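KLLA0C04147p (Kluyveromyces lactis, PDB 5H2D) binds ergosterol through its oxysterol-binding (ORD) domain, the part in this structure, and probably transfers sterols between membranes. Local coordinates at residues 46-51 / 61-66; 141-146 / 397-402; 149-154 / 164-169. All coordinates share one frame; numbering follows the deposited sequence.

Contact 1: residues 46-51 / 61-66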
ATOM      1  N   TRP A  46       2.101  -9.916  24.747  1.00 14.71           N
ATOM      2  CA  TRP A  46       1.144  -9.788  25.840  1.00 15.54           C
ATOM      3  C   TRP A  46       1.730  -9.001  27.010  1.00 15.56           C
ATOM      4  O   TRP A  46       1.052  -8.134  27.575  1.00 16.26           O
ATOM      5  CB  TRP A  46       0.678 -11.173  26.285  1.00 15.60           C
ATOM      6  CG  TRP A  46      -0.175 -11.092  27.512  1.00 18.99           C
ATOM      7  CD1 TRP A  46       0.171 -11.476  28.779  1.00 19.12           C
ATOM      8  CD2 TRP A  46      -1.490 -10.544  27.599  1.00 22.21           C
ATOM      9  NE1 TRP A  46      -0.869 -11.225  29.643  1.00 22.34           N
ATOM     10  CE2 TRP A  46      -1.898 -10.652  28.944  1.00 23.78           C
ATOM     11  CE3 TRP A  46      -2.370  -9.985  26.671  1.00 25.05           C
ATOM     12  CZ2 TRP A  46      -3.145 -10.211  29.383  1.00 26.83           C
ATOM     13  CZ3 TRP A  46      -3.606  -9.551  27.107  1.00 27.06           C
ATOM     14  CH2 TRP A  46      -3.984  -9.674  28.449  1.00 27.98           C
ATOM     15  N   SER A  47       2.986  -9.277  27.393  1.00 14.17           N
ATOM     16  CA  SER A  47       3.576  -8.573  28.532  1.00 15.65           C
ATOM     17  C   SER A  47       3.569  -7.070  28.321  1.00 18.01           C
ATOM     18  O   SER A  47       3.485  -6.304  29.294  1.00 19.41           O
ATOM     19  CB  SER A  47       5.005  -9.066  28.802  1.00 19.91           C
ATOM     20  OG  SER A  47       5.971  -8.474  27.943  1.00 19.46           O
ATOM     21  N   VAL A  48       3.639  -6.637  27.059  1.00 15.97           N
ATOM     22  CA  VAL A  48       3.642  -5.221  26.718  1.00 17.13           C
ATOM     23  C   VAL A  48       2.221  -4.679  26.687  1.00 16.45           C
ATOM     24  O   VAL A  48       1.918  -3.637  27.284  1.00 22.15           O
ATOM     25  CB  VAL A  48       4.346  -5.022  25.359  1.00 15.52           C
ATOM     26  CG1 VAL A  48       4.197  -3.583  24.880  1.00 17.79           C
ATOM     27  CG2 VAL A  48       5.815  -5.415  25.442  1.00 18.43           C
ATOM     28  N   LEU A  49       1.319  -5.389  26.011  1.00 15.43           N
ATOM     29  CA  LEU A  49      -0.009  -4.855  25.743  1.00 15.29           C
ATOM     30  C   LEU A  49      -0.973  -5.004  26.912  1.00 18.75           C
ATOM     31  O   LEU A  49      -2.006  -4.332  26.914  1.00 19.14           O
ATOM     32  CB  LEU A  49      -0.620  -5.520  24.509  1.00 15.65           C
ATOM     33  CG  LEU A  49       0.101  -5.326  23.164  1.00 15.45           C
ATOM     34  CD1 LEU A  49      -0.653  -6.045  22.059  1.00 14.07           C
ATOM     35  CD2 LEU A  49       0.256  -3.842  22.840  1.00 15.31           C
ATOM     36  N   LYS A  50      -0.680  -5.866  27.890  1.00 20.59           N
ATOM     37  CA  LYS A  50      -1.647  -6.087  28.965  1.00 23.31           C
ATOM     38  C   LYS A  50      -1.935  -4.810  29.744  1.00 23.67           C
ATOM     39  O   LYS A  50      -3.001  -4.690  30.359  1.00 27.12           O
ATOM     40  CB  LYS A  50      -1.154  -7.175  29.919  1.00 21.59           C
ATOM     41  CG  LYS A  50       0.030  -6.784  30.783  1.00 25.13           C
ATOM     42  CD  LYS A  50       0.523  -7.978  31.603  1.00 22.93           C
ATOM     43  CE  LYS A  50       1.788  -7.631  32.362  1.00 28.09           C
ATOM     44  NZ  LYS A  50       2.385  -8.813  33.028  1.00 36.18           N
ATOM     45  N   SER A  51      -0.995  -3.870  29.759  1.00 22.21           N
ATOM     46  CA  SER A  51      -1.141  -2.617  30.492  1.00 25.66           C
ATOM     47  C   SER A  51      -1.722  -1.498  29.633  1.00 28.75           C
ATOM     48  O   SER A  51      -1.780  -0.350  30.089  1.00 28.15           O
ATOM     49  CB  SER A  51       0.211  -2.178  31.073  1.00 29.05           C
ATOM     50  OG  SER A  51       1.114  -1.736  30.066  1.00 27.68           O
ATOM     51  N   THR A  61       3.064   3.246  23.640  1.00 31.00           N
ATOM     52  CA  THR A  61       4.518   3.243  23.618  1.00 32.22           C
ATOM     53  C   THR A  61       4.992   1.797  23.625  1.00 28.23           C
ATOM     54  O   THR A  61       4.585   1.008  24.486  1.00 28.60           O
ATOM     55  CB  THR A  61       5.095   4.007  24.809  1.00 34.08           C
ATOM     56  OG1 THR A  61       4.183   3.932  25.915  1.00 39.32           O
ATOM     57  CG2 THR A  61       5.325   5.461  24.433  1.00 35.63           C
ATOM     58  N   LEU A  62       5.830   1.451  22.658  1.00 27.55           N
ATOM     59  CA  LEU A  62       6.224   0.067  22.474  1.00 23.68           C
ATOM     60  C   LEU A  62       7.737  -0.050  22.495  1.00 23.79           C
ATOM     61  O   LEU A  62       8.447   0.875  22.082  1.00 27.79           O
ATOM     62  CB  LEU A  62       5.683  -0.487  21.146  1.00 20.18           C
ATOM     63  CG  LEU A  62       4.162  -0.420  21.016  1.00 20.51           C
ATOM     64  CD1 LEU A  62       3.743  -0.562  19.565  1.00 22.98           C
ATOM     65  CD2 LEU A  62       3.495  -1.506  21.860  1.00 19.99           C
ATOM     66  N   PRO A  63       8.258  -1.172  22.979  1.00 20.73           N
ATOM     67  CA  PRO A  63       9.692  -1.432  22.846  1.00 21.68           C
ATOM     68  C   PRO A  63      10.057  -1.613  21.383  1.00 21.91           C
ATOM     69  O   PRO A  63       9.210  -1.888  20.531  1.00 18.63           O
ATOM     70  CB  PRO A  63       9.891  -2.728  23.631  1.00 24.15           C
ATOM     71  CG  PRO A  63       8.567  -3.427  23.495  1.00 21.34           C
ATOM     72  CD  PRO A  63       7.531  -2.331  23.525  1.00 21.17           C
ATOM     73  N   VAL A  64      11.350  -1.450  21.093  1.00 22.13           N
ATOM     74  CA  VAL A  64      11.796  -1.492  19.706  1.00 20.05           C
ATOM     75  C   VAL A  64      11.544  -2.853  19.071  1.00 18.85           C
ATOM     76  O   VAL A  64      11.428  -2.952  17.845  1.00 17.47           O
ATOM     77  CB  VAL A  64      13.283  -1.095  19.607  1.00 24.74           C
ATOM     78  CG1 VAL A  64      14.163  -2.175  20.210  1.00 23.37           C
ATOM     79  CG2 VAL A  64      13.654  -0.837  18.157  1.00 24.94           C
ATOM     80  N   SER A  65      11.455  -3.914  19.875  1.00 18.64           N
ATOM     81  CA  SER A  65      11.100  -5.228  19.357  1.00 18.77           C
ATOM     82  C   SER A  65       9.768  -5.219  18.613  1.00 16.73           C
ATOM     83  O   SER A  65       9.529  -6.096  17.777  1.00 17.56           O
ATOM     84  CB  SER A  65      11.046  -6.243  20.509  1.00 21.29           C
ATOM     85  OG  SER A  65      12.315  -6.346  21.134  1.00 28.89           O
ATOM     86  N   PHE A  66       8.890  -4.259  18.897  1.00 13.97           N
ATOM     87  CA  PHE A  66       7.599  -4.203  18.218  1.00 14.90           C
ATOM     88  C   PHE A  66       7.476  -2.951  17.357  1.00 13.66           C
ATOM     89  O   PHE A  66       6.360  -2.503  17.061  1.00 13.86           O
ATOM     90  CB  PHE A  66       6.452  -4.324  19.231  1.00 12.90           C
ATOM     91  CG  PHE A  66       6.386  -5.681  19.855  1.00 14.79           C
ATOM     92  CD1 PHE A  66       6.092  -6.793  19.074  1.00 16.19           C
ATOM     93  CD2 PHE A  66       6.685  -5.863  21.196  1.00 17.55           C
ATOM     94  CE1 PHE A  66       6.072  -8.063  19.618  1.00 16.92           C
ATOM     95  CE2 PHE A  66       6.659  -7.133  21.746  1.00 16.33           C
ATOM     96  CZ  PHE A  66       6.354  -8.228  20.955  1.00 15.91           C
TER
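Val48 meets Leu62, Pro63 and Phe66 with its two methyl groups. CG1 stands anti to the backbone N (chi1 172°) and takes the Leu62 and Pro63 side. It lies 3.7 Å from Leu62 CD2, and the two side chains cross at about a right angle. The same methyl is 3.8 Å from Pro63 CD. Val48 and Pro63 reach toward each other, tip to tip, with Val48 CG2 3.9 Å from Pro63 CG. CG2 also approaches the Phe66 ring obliquely, 4.2 Å from CE2. These contacts join the short helix 45-49 to the loop that leads into strand 67-68, beside the sterol pocket of this oxysterol-binding domain. Leu62 is one of the pocket residues and touches the bound ergosterol. Its CD2 also receives Leu49, whose CD2 is 4.1 Å away. No hydrogen bond links the two segments, and the touching atoms are all carbon. Each segment has one internal backbone bond. Lys50 N bonds to Trp46 O on the helix side, and Phe66 N bonds to Pro63 O across the turn. Leu49 also packs on Met60 and on Phe173 of strand 161-173.

Contact 2: residues 141-146 / 397-402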
ATOM      1  N   PHE A 141       3.582   8.531  -5.218  1.00 11.49           N
ATOM      2  CA  PHE A 141       3.806   9.644  -4.311  1.00  9.52           C
ATOM      3  C   PHE A 141       2.754   9.621  -3.215  1.00 11.26           C
ATOM      4  O   PHE A 141       1.592   9.287  -3.469  1.00 10.70           O
ATOM      5  CB  PHE A 141       3.746  10.999  -5.026  1.00 10.11           C
ATOM      6  CG  PHE A 141       4.017  12.144  -4.111  1.00  9.38           C
ATOM      7  CD1 PHE A 141       5.298  12.350  -3.613  1.00  9.79           C
ATOM      8  CD2 PHE A 141       2.995  12.974  -3.693  1.00 12.96           C
ATOM      9  CE1 PHE A 141       5.557  13.394  -2.735  1.00  9.42           C
ATOM     10  CE2 PHE A 141       3.248  14.022  -2.812  1.00 12.37           C
ATOM     11  CZ  PHE A 141       4.534  14.225  -2.338  1.00 11.61           C
ATOM     12  N   THR A 142       3.159   9.994  -2.001  1.00 10.36           N
ATOM     13  CA  THR A 142       2.212  10.052  -0.894  1.00 11.25           C
ATOM     14  C   THR A 142       2.619  11.169   0.060  1.00  9.93           C
ATOM     15  O   THR A 142       3.809  11.469   0.222  1.00 10.05           O
ATOM     16  CB  THR A 142       2.124   8.690  -0.163  1.00 10.54           C
ATOM     17  OG1 THR A 142       1.159   8.762   0.889  1.00 10.56           O
ATOM     18  CG2 THR A 142       3.471   8.306   0.445  1.00 11.03           C
ATOM     19  N   GLU A 143       1.609  11.797   0.673  1.00  9.89           N
ATOM     20  CA  GLU A 143       1.799  12.830   1.686  1.00 10.58           C
ATOM     21  C   GLU A 143       0.970  12.473   2.909  1.00  9.91           C
ATOM     22  O   GLU A 143      -0.176  12.030   2.782  1.00  9.77           O
ATOM     23  CB  GLU A 143       1.377  14.220   1.179  1.00 10.88           C
ATOM     24  CG  GLU A 143       1.485  15.327   2.228  1.00  9.99           C
ATOM     25  CD  GLU A 143       1.102  16.711   1.689  1.00 12.84           C
ATOM     26  OE1 GLU A 143       1.285  17.701   2.420  1.00 14.29           O
ATOM     27  OE2 GLU A 143       0.631  16.805   0.541  1.00 13.42           O
ATOM     28  N   GLN A 144       1.540  12.684   4.097  1.00  8.81           N
ATOM     29  CA  GLN A 144       0.766  12.551   5.333  1.00  8.91           C
ATOM     30  C   GLN A 144      -0.076  13.819   5.463  1.00 10.58           C
ATOM     31  O   GLN A 144       0.440  14.891   5.788  1.00 10.33           O
ATOM     32  CB  GLN A 144       1.690  12.335   6.526  1.00  8.64           C
ATOM     33  CG  GLN A 144       0.944  11.908   7.799  1.00  9.20           C
ATOM     34  CD  GLN A 144       0.417  10.485   7.732  1.00  8.89           C
ATOM     35  OE1 GLN A 144       0.539   9.795   6.716  1.00  9.30           O
ATOM     36  NE2 GLN A 144      -0.193  10.036   8.844  1.00  9.87           N
ATOM     37  N   VAL A 145      -1.384  13.698   5.177  1.00 10.16           N
ATOM     38  CA  VAL A 145      -2.283  14.856   5.136  1.00 10.89           C
ATOM     39  C   VAL A 145      -2.952  15.154   6.472  1.00 12.36           C
ATOM     40  O   VAL A 145      -3.505  16.257   6.646  1.00 14.63           O
ATOM     41  CB  VAL A 145      -3.341  14.659   4.028  1.00 11.18           C
ATOM     42  CG1 VAL A 145      -2.668  14.657   2.665  1.00 14.18           C
ATOM     43  CG2 VAL A 145      -4.111  13.362   4.230  1.00 11.61           C
ATOM     44  N   SER A 146      -2.902  14.224   7.437  1.00 10.79           N
ATOM     45  CA  SER A 146      -3.457  14.431   8.766  1.00 11.61           C
ATOM     46  C   SER A 146      -2.640  13.630   9.773  1.00 11.20           C
ATOM     47  O   SER A 146      -2.100  12.560   9.450  1.00 11.14           O
ATOM     48  CB  SER A 146      -4.938  14.008   8.834  1.00 12.73           C
ATOM     49  OG  SER A 146      -5.510  14.270  10.118  1.00 14.24           O
ATOM     50  N   GLN A 397      -2.422  21.143   3.455  1.00 17.00           N
ATOM     51  CA  GLN A 397      -1.578  20.162   2.797  1.00 15.33           C
ATOM     52  C   GLN A 397      -0.823  20.812   1.646  1.00 16.02           C
ATOM     53  O   GLN A 397      -1.276  21.797   1.059  1.00 17.83           O
ATOM     54  CB  GLN A 397      -2.433  19.007   2.271  1.00 14.16           C
ATOM     55  CG  GLN A 397      -3.115  18.177   3.360  1.00 16.67           C
ATOM     56  CD  GLN A 397      -4.318  18.865   3.976  1.00 17.93           C
ATOM     57  OE1 GLN A 397      -4.916  19.766   3.379  1.00 19.68           O
ATOM     58  NE2 GLN A 397      -4.693  18.432   5.169  1.00 15.05           N
ATOM     59  N   ARG A 398       0.334  20.251   1.317  1.00 13.91           N
ATOM     60  CA  ARG A 398       1.160  20.853   0.274  1.00 12.97           C
ATOM     61  C   ARG A 398       0.841  20.335  -1.121  1.00 16.38           C
ATOM     62  O   ARG A 398       0.817  21.118  -2.079  1.00 16.97           O
ATOM     63  CB  ARG A 398       2.639  20.620   0.581  1.00 16.95           C
ATOM     64  CG  ARG A 398       3.564  21.148  -0.483  1.00 20.71           C
ATOM     65  CD  ARG A 398       5.005  21.154   0.011  1.00 24.88           C
ATOM     66  NE  ARG A 398       5.173  22.095   1.113  1.00 28.45           N
ATOM     67  CZ  ARG A 398       5.644  21.786   2.315  1.00 28.87           C
ATOM     68  NH1 ARG A 398       6.017  20.543   2.596  1.00 28.95           N
ATOM     69  NH2 ARG A 398       5.749  22.731   3.238  1.00 30.21           N
ATOM     70  N   TRP A 399       0.582  19.037  -1.264  1.00 12.90           N
ATOM     71  CA  TRP A 399       0.551  18.403  -2.571  1.00 13.92           C
ATOM     72  C   TRP A 399      -0.797  17.805  -2.924  1.00 12.06           C
ATOM     73  O   TRP A 399      -0.960  17.322  -4.050  1.00 13.72           O
ATOM     74  CB  TRP A 399       1.626  17.307  -2.645  1.00 15.64           C
ATOM     75  CG  TRP A 399       3.004  17.796  -2.282  1.00 13.98           C
ATOM     76  CD1 TRP A 399       3.729  17.479  -1.165  1.00 12.40           C
ATOM     77  CD2 TRP A 399       3.808  18.715  -3.031  1.00 15.22           C
ATOM     78  NE1 TRP A 399       4.944  18.138  -1.183  1.00 13.51           N
ATOM     79  CE2 TRP A 399       5.008  18.904  -2.317  1.00 13.58           C
ATOM     80  CE3 TRP A 399       3.625  19.396  -4.237  1.00 18.18           C
ATOM     81  CZ2 TRP A 399       6.026  19.748  -2.777  1.00 17.01           C
ATOM     82  CZ3 TRP A 399       4.632  20.227  -4.692  1.00 16.73           C
ATOM     83  CH2 TRP A 399       5.817  20.397  -3.967  1.00 18.01           C
ATOM     84  N   PHE A 400      -1.753  17.821  -1.995  1.00 12.16           N
ATOM     85  CA  PHE A 400      -3.104  17.308  -2.193  1.00 12.60           C
ATOM     86  C   PHE A 400      -4.095  18.319  -1.636  1.00 14.50           C
ATOM     87  O   PHE A 400      -3.774  19.104  -0.738  1.00 14.65           O
ATOM     88  CB  PHE A 400      -3.336  15.972  -1.463  1.00 11.72           C
ATOM     89  CG  PHE A 400      -2.514  14.824  -1.982  1.00 11.17           C
ATOM     90  CD1 PHE A 400      -1.202  14.644  -1.556  1.00 10.45           C
ATOM     91  CD2 PHE A 400      -3.079  13.878  -2.832  1.00 13.28           C
ATOM     92  CE1 PHE A 400      -0.443  13.560  -2.036  1.00 12.11           C
ATOM     93  CE2 PHE A 400      -2.335  12.792  -3.304  1.00 12.24           C
ATOM     94  CZ  PHE A 400      -1.011  12.635  -2.897  1.00 13.66           C
ATOM     95  N   LYS A 401      -5.317  18.276  -2.167  1.00 15.87           N
ATOM     96  CA  LYS A 401      -6.431  19.033  -1.620  1.00 17.21           C
ATOM     97  C   LYS A 401      -7.667  18.149  -1.618  1.00 15.83           C
ATOM     98  O   LYS A 401      -7.910  17.416  -2.576  1.00 17.04           O
ATOM     99  CB  LYS A 401      -6.711  20.315  -2.429  1.00 21.68           C
ATOM    100  CG  LYS A 401      -7.956  21.058  -1.956  1.00 26.76           C
ATOM    101  CD  LYS A 401      -7.925  22.540  -2.302  1.00 31.60           C
ATOM    102  CE  LYS A 401      -9.102  23.266  -1.643  1.00 33.56           C
ATOM    103  NZ  LYS A 401      -8.888  24.742  -1.540  1.00 39.95           N
ATOM    104  N   LYS A 402      -8.447  18.224  -0.548  1.00 18.58           N
ATOM    105  CA  LYS A 402      -9.658  17.420  -0.480  1.00 18.67           C
ATOM    106  C   LYS A 402     -10.692  17.973  -1.451  1.00 21.43           C
ATOM    107  O   LYS A 402     -10.978  19.177  -1.455  1.00 23.12           O
ATOM    108  CB  LYS A 402     -10.204  17.396   0.943  1.00 20.50           C
ATOM    109  CG  LYS A 402     -11.372  16.419   1.142  1.00 26.61           C
ATOM    110  CD  LYS A 402     -11.937  16.495   2.562  1.00 27.49           C
ATOM    111  CE  LYS A 402     -11.068  15.752   3.566  1.00 25.53           C
ATOM    112  NZ  LYS A 402     -11.260  14.276   3.468  1.00 34.69           N
TER
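Strand 141-146 and strand 400-402 run at 41° to each other, with their axes 9.3 Å apart at closest approach; there is no backbone pairing, and side chains bridge the gap. Glu143 spans it. Its chain is extended, with CG anti to the backbone N, and its carboxylate meets two successive backbone N-H groups. Arg398 N bonds to Glu143 OE1 at 2.9 Å, nearly straight, on the syn lone pair. Trp399 N bonds to Glu143 OE2 at 2.9 Å, also from the syn side but 17° out of the carboxylate plane. This two-point grip fixes the rotation of the buried carboxylate. OE2 also lies in the plane of the Phe400 ring, at its edge, 3.5 Å from Phe400 CD1. The contact joins strand 138-146 of the curved beta-barrel wall of the oxysterol-binding (ORD) domain to the small hairpin 400-404/411-415 near the C-terminus. Glu143 to Ser146 begin the EQVSHHPP signature of the OSBP family. Val145 and Ser146 form a classic beta bulge opposite Ile151. Gln397 CG packs 3.6 Å from Val145 CB. The bend at chi2 then sets CD, which carries NE2, on the way to Val145 O, and NE2 bonds to that oxygen at 2.9 Å on a carbonyl lone pair. At the other end, Phe141 and Trp399 form an offset edge-to-face pair. The Phe141 edge meets the face of the five-membered ring, with the planes at 90° and CZ 3.6 Å from Trp399 CD1. Tyr419 stacks on Phe141 and meets Trp399 edge-to-face. Arg398 NE makes a salt bridge with Glu431.

Contact 3: residues 149-154 / 164-169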
ATOM      1  N   PRO A 149      -6.771  12.473  12.971  1.00 14.78           N
ATOM      2  CA  PRO A 149      -6.168  11.141  12.999  1.00 15.72           C
ATOM      3  C   PRO A 149      -5.121  11.009  11.911  1.00 14.06           C
ATOM      4  O   PRO A 149      -5.042  11.868  11.038  1.00 12.86           O
ATOM      5  CB  PRO A 149      -7.355  10.224  12.727  1.00 16.76           C
ATOM      6  CG  PRO A 149      -8.212  11.034  11.817  1.00 17.65           C
ATOM      7  CD  PRO A 149      -8.054  12.471  12.245  1.00 16.19           C
ATOM      8  N   PRO A 150      -4.317   9.953  11.975  1.00 13.13           N
ATOM      9  CA  PRO A 150      -3.296   9.736  10.938  1.00 10.60           C
ATOM     10  C   PRO A 150      -3.943   9.339   9.616  1.00 11.05           C
ATOM     11  O   PRO A 150      -4.668   8.339   9.533  1.00 12.06           O
ATOM     12  CB  PRO A 150      -2.432   8.609  11.519  1.00 13.20           C
ATOM     13  CG  PRO A 150      -3.367   7.867  12.471  1.00 19.44           C
ATOM     14  CD  PRO A 150      -4.257   8.951  13.057  1.00 16.01           C
ATOM     15  N   ILE A 151      -3.682  10.134   8.577  1.00 11.59           N
ATOM     16  CA  ILE A 151      -4.192   9.847   7.238  1.00  9.49           C
ATOM     17  C   ILE A 151      -3.101  10.133   6.216  1.00  9.56           C
ATOM     18  O   ILE A 151      -2.459  11.188   6.274  1.00 10.68           O
ATOM     19  CB  ILE A 151      -5.439  10.683   6.904  1.00 10.99           C
ATOM     20  CG1 ILE A 151      -6.520  10.442   7.953  1.00 14.47           C
ATOM     21  CG2 ILE A 151      -5.944  10.311   5.517  1.00 12.61           C
ATOM     22  CD1 ILE A 151      -7.787  11.281   7.711  1.00 15.01           C
ATOM     23  N   SER A 152      -2.922   9.208   5.268  1.00 10.30           N
ATOM     24  CA  SER A 152      -2.010   9.353   4.139  1.00 10.65           C
ATOM     25  C   SER A 152      -2.835   9.423   2.861  1.00  9.92           C
ATOM     26  O   SER A 152      -3.827   8.707   2.719  1.00 12.49           O
ATOM     27  CB  SER A 152      -1.039   8.161   4.057  1.00 10.10           C
ATOM     28  OG  SER A 152      -0.564   7.774   5.344  1.00 13.38           O
ATOM     29  N   ALA A 153      -2.441  10.298   1.935  1.00  8.77           N
ATOM     30  CA  ALA A 153      -3.029  10.334   0.601  1.00  9.83           C
ATOM     31  C   ALA A 153      -1.987   9.847  -0.392  1.00 11.40           C
ATOM     32  O   ALA A 153      -0.820  10.223  -0.289  1.00 10.76           O
ATOM     33  CB  ALA A 153      -3.466  11.751   0.224  1.00 10.93           C
ATOM     34  N   THR A 154      -2.402   9.039  -1.371  1.00 10.84           N
ATOM     35  CA  THR A 154      -1.465   8.518  -2.361  1.00 10.47           C
ATOM     36  C   THR A 154      -1.869   8.909  -3.777  1.00 10.76           C
ATOM     37  O   THR A 154      -3.012   9.276  -4.049  1.00 11.56           O
ATOM     38  CB  THR A 154      -1.350   6.990  -2.329  1.00 10.64           C
ATOM     39  OG1 THR A 154      -2.494   6.422  -2.978  1.00 11.62           O
ATOM     40  CG2 THR A 154      -1.241   6.461  -0.890  1.00 12.93           C
ATOM     41  N   PHE A 164      -4.812   5.415  -6.756  1.00 12.03           N
ATOM     42  CA  PHE A 164      -4.710   6.407  -5.694  1.00 12.67           C
ATOM     43  C   PHE A 164      -5.773   6.142  -4.643  1.00 13.28           C
ATOM     44  O   PHE A 164      -6.780   5.473  -4.896  1.00 13.70           O
ATOM     45  CB  PHE A 164      -4.816   7.846  -6.237  1.00 13.56           C
ATOM     46  CG  PHE A 164      -6.160   8.195  -6.857  1.00 15.62           C
ATOM     47  CD1 PHE A 164      -7.198   8.677  -6.070  1.00 15.25           C
ATOM     48  CD2 PHE A 164      -6.349   8.108  -8.232  1.00 16.05           C
ATOM     49  CE1 PHE A 164      -8.428   9.033  -6.648  1.00 17.80           C
ATOM     50  CE2 PHE A 164      -7.580   8.468  -8.808  1.00 19.30           C
ATOM     51  CZ  PHE A 164      -8.598   8.927  -8.012  1.00 19.66           C
ATOM     52  N   GLY A 165      -5.530   6.650  -3.444  1.00 11.85           N
ATOM     53  CA  GLY A 165      -6.544   6.509  -2.416  1.00 12.19           C
ATOM     54  C   GLY A 165      -6.073   7.070  -1.100  1.00 13.75           C
ATOM     55  O   GLY A 165      -5.009   7.693  -0.998  1.00 11.49           O
ATOM     56  N   GLU A 166      -6.918   6.874  -0.089  1.00 10.07           N
ATOM     57  CA  GLU A 166      -6.701   7.410   1.245  1.00 12.00           C
ATOM     58  C   GLU A 166      -6.398   6.261   2.192  1.00 12.98           C
ATOM     59  O   GLU A 166      -7.180   5.313   2.284  1.00 10.76           O
ATOM     60  CB  GLU A 166      -7.944   8.163   1.732  1.00 10.62           C
ATOM     61  CG  GLU A 166      -7.838   8.721   3.143  1.00 14.39           C
ATOM     62  CD  GLU A 166      -9.144   9.348   3.619  1.00 17.68           C
ATOM     63  OE1 GLU A 166      -9.148  10.546   3.956  1.00 18.64           O
ATOM     64  OE2 GLU A 166     -10.170   8.642   3.653  1.00 20.87           O
ATOM     65  N   SER A 167      -5.274   6.345   2.900  1.00  9.61           N
ATOM     66  CA  SER A 167      -4.956   5.399   3.959  1.00  9.53           C
ATOM     67  C   SER A 167      -5.383   5.995   5.295  1.00 10.38           C
ATOM     68  O   SER A 167      -4.783   6.961   5.780  1.00 10.79           O
ATOM     69  CB  SER A 167      -3.471   5.072   3.970  1.00 10.56           C
ATOM     70  OG  SER A 167      -3.206   4.153   5.007  1.00 10.94           O
ATOM     71  N   PHE A 168      -6.437   5.430   5.880  1.00 11.06           N
ATOM     72  CA  PHE A 168      -7.016   5.892   7.133  1.00 12.08           C
ATOM     73  C   PHE A 168      -7.174   4.622   7.963  1.00 11.80           C
ATOM     74  O   PHE A 168      -8.179   3.919   7.833  1.00 13.71           O
ATOM     75  CB  PHE A 168      -8.345   6.600   6.853  1.00 13.29           C
ATOM     76  CG  PHE A 168      -8.989   7.237   8.060  1.00 15.26           C
ATOM     77  CD1 PHE A 168      -8.552   6.962   9.346  1.00 17.94           C
ATOM     78  CD2 PHE A 168     -10.057   8.100   7.892  1.00 21.11           C
ATOM     79  CE1 PHE A 168      -9.175   7.546  10.445  1.00 19.30           C
ATOM     80  CE2 PHE A 168     -10.673   8.694   8.981  1.00 20.80           C
ATOM     81  CZ  PHE A 168     -10.234   8.409  10.256  1.00 19.82           C
ATOM     82  N   VAL A 169      -6.153   4.299   8.756  1.00 11.76           N
ATOM     83  CA  VAL A 169      -6.127   3.062   9.527  1.00 13.17           C
ATOM     84  C   VAL A 169      -6.646   3.356  10.924  1.00 15.14           C
ATOM     85  O   VAL A 169      -6.063   4.172  11.653  1.00 15.86           O
ATOM     86  CB  VAL A 169      -4.715   2.459   9.575  1.00 12.93           C
ATOM     87  CG1 VAL A 169      -4.722   1.171  10.383  1.00 16.73           C
ATOM     88  CG2 VAL A 169      -4.189   2.198   8.156  1.00 12.54           C
TER
HETATM   89  O   HOH W   1      -3.700   5.797   8.980  1.00 13.35           O
HETATM   90  O   HOH W   2      -6.127   6.843  11.497  1.00 21.62           O
HETATM   91  O   HOH W   3      -1.789   5.787   6.907  1.00 14.40           O
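The beta hairpin 151-157/161-173 is part of the antiparallel barrel wall around the sterol tunnel. The family signature ends just before it, in Pro149 and Pro150. Ser152 and Ser167 form a hydrogen-bonded pair. Ser152 N bonds to Ser167 O at 3.0 Å, and Ser167 N returns to Ser152 O at 2.8 Å. Ala153 and Glu166 follow as a non-hydrogen-bonded pair. Thr154 N then bonds to Gly165 O, and Thr154 OG1 accepts a weak bond from Gly165 N. On the face with Ala153 and Glu166, Ile151 CD1 lies over the Phe168 ring in a CH-pi contact, 4.2 Å from its centroid and 21° off the normal. Pro149 CG also reaches this ring, 3.7 Å from Phe168 CZ. Ile151 CG2, anti to the backbone N, packs 3.4 Å from Glu166 CG. Glu166 OE1 is bound by Trp413 NE1. The opposite face carries both serine side chains, and one water bridges Ser152 OG and Ser167 OG. Pro150 has no N-H to give; another water joins its carbonyl, Pro150 O at 2.8 Å, to Val169 N at 2.9 Å. The buried serine hydroxyls thus have polar partners, Ser152 OG in Gln144 as well.

In the fold
Contacts 2 and 3 are neighbours, with centres 9 Å apart. Strand 138-146 of contact 2 lies next to strand 151-157 of contact 3 in the barrel wall. Gln144 OE1 and Ser152 OG lie 2.7 Å apart, as do Thr142 OG1 and Ala153 O, both probable hydrogen bonds. Trp413 of the small hairpin touches Val145 and Gln397 in contact 2 and Ile151 and Ala153 in contact 3. Contact 1 is remote, its centre about 31 Å from that of contact 2 and 25 Å from that of contact 3. Ergosterol relates it to contact 3: the side chains of Leu62 and Val169 each lie about 4 Å from the sterol. In contact 2 the side chain of Thr142 is about 11 Å from the bound ergosterol.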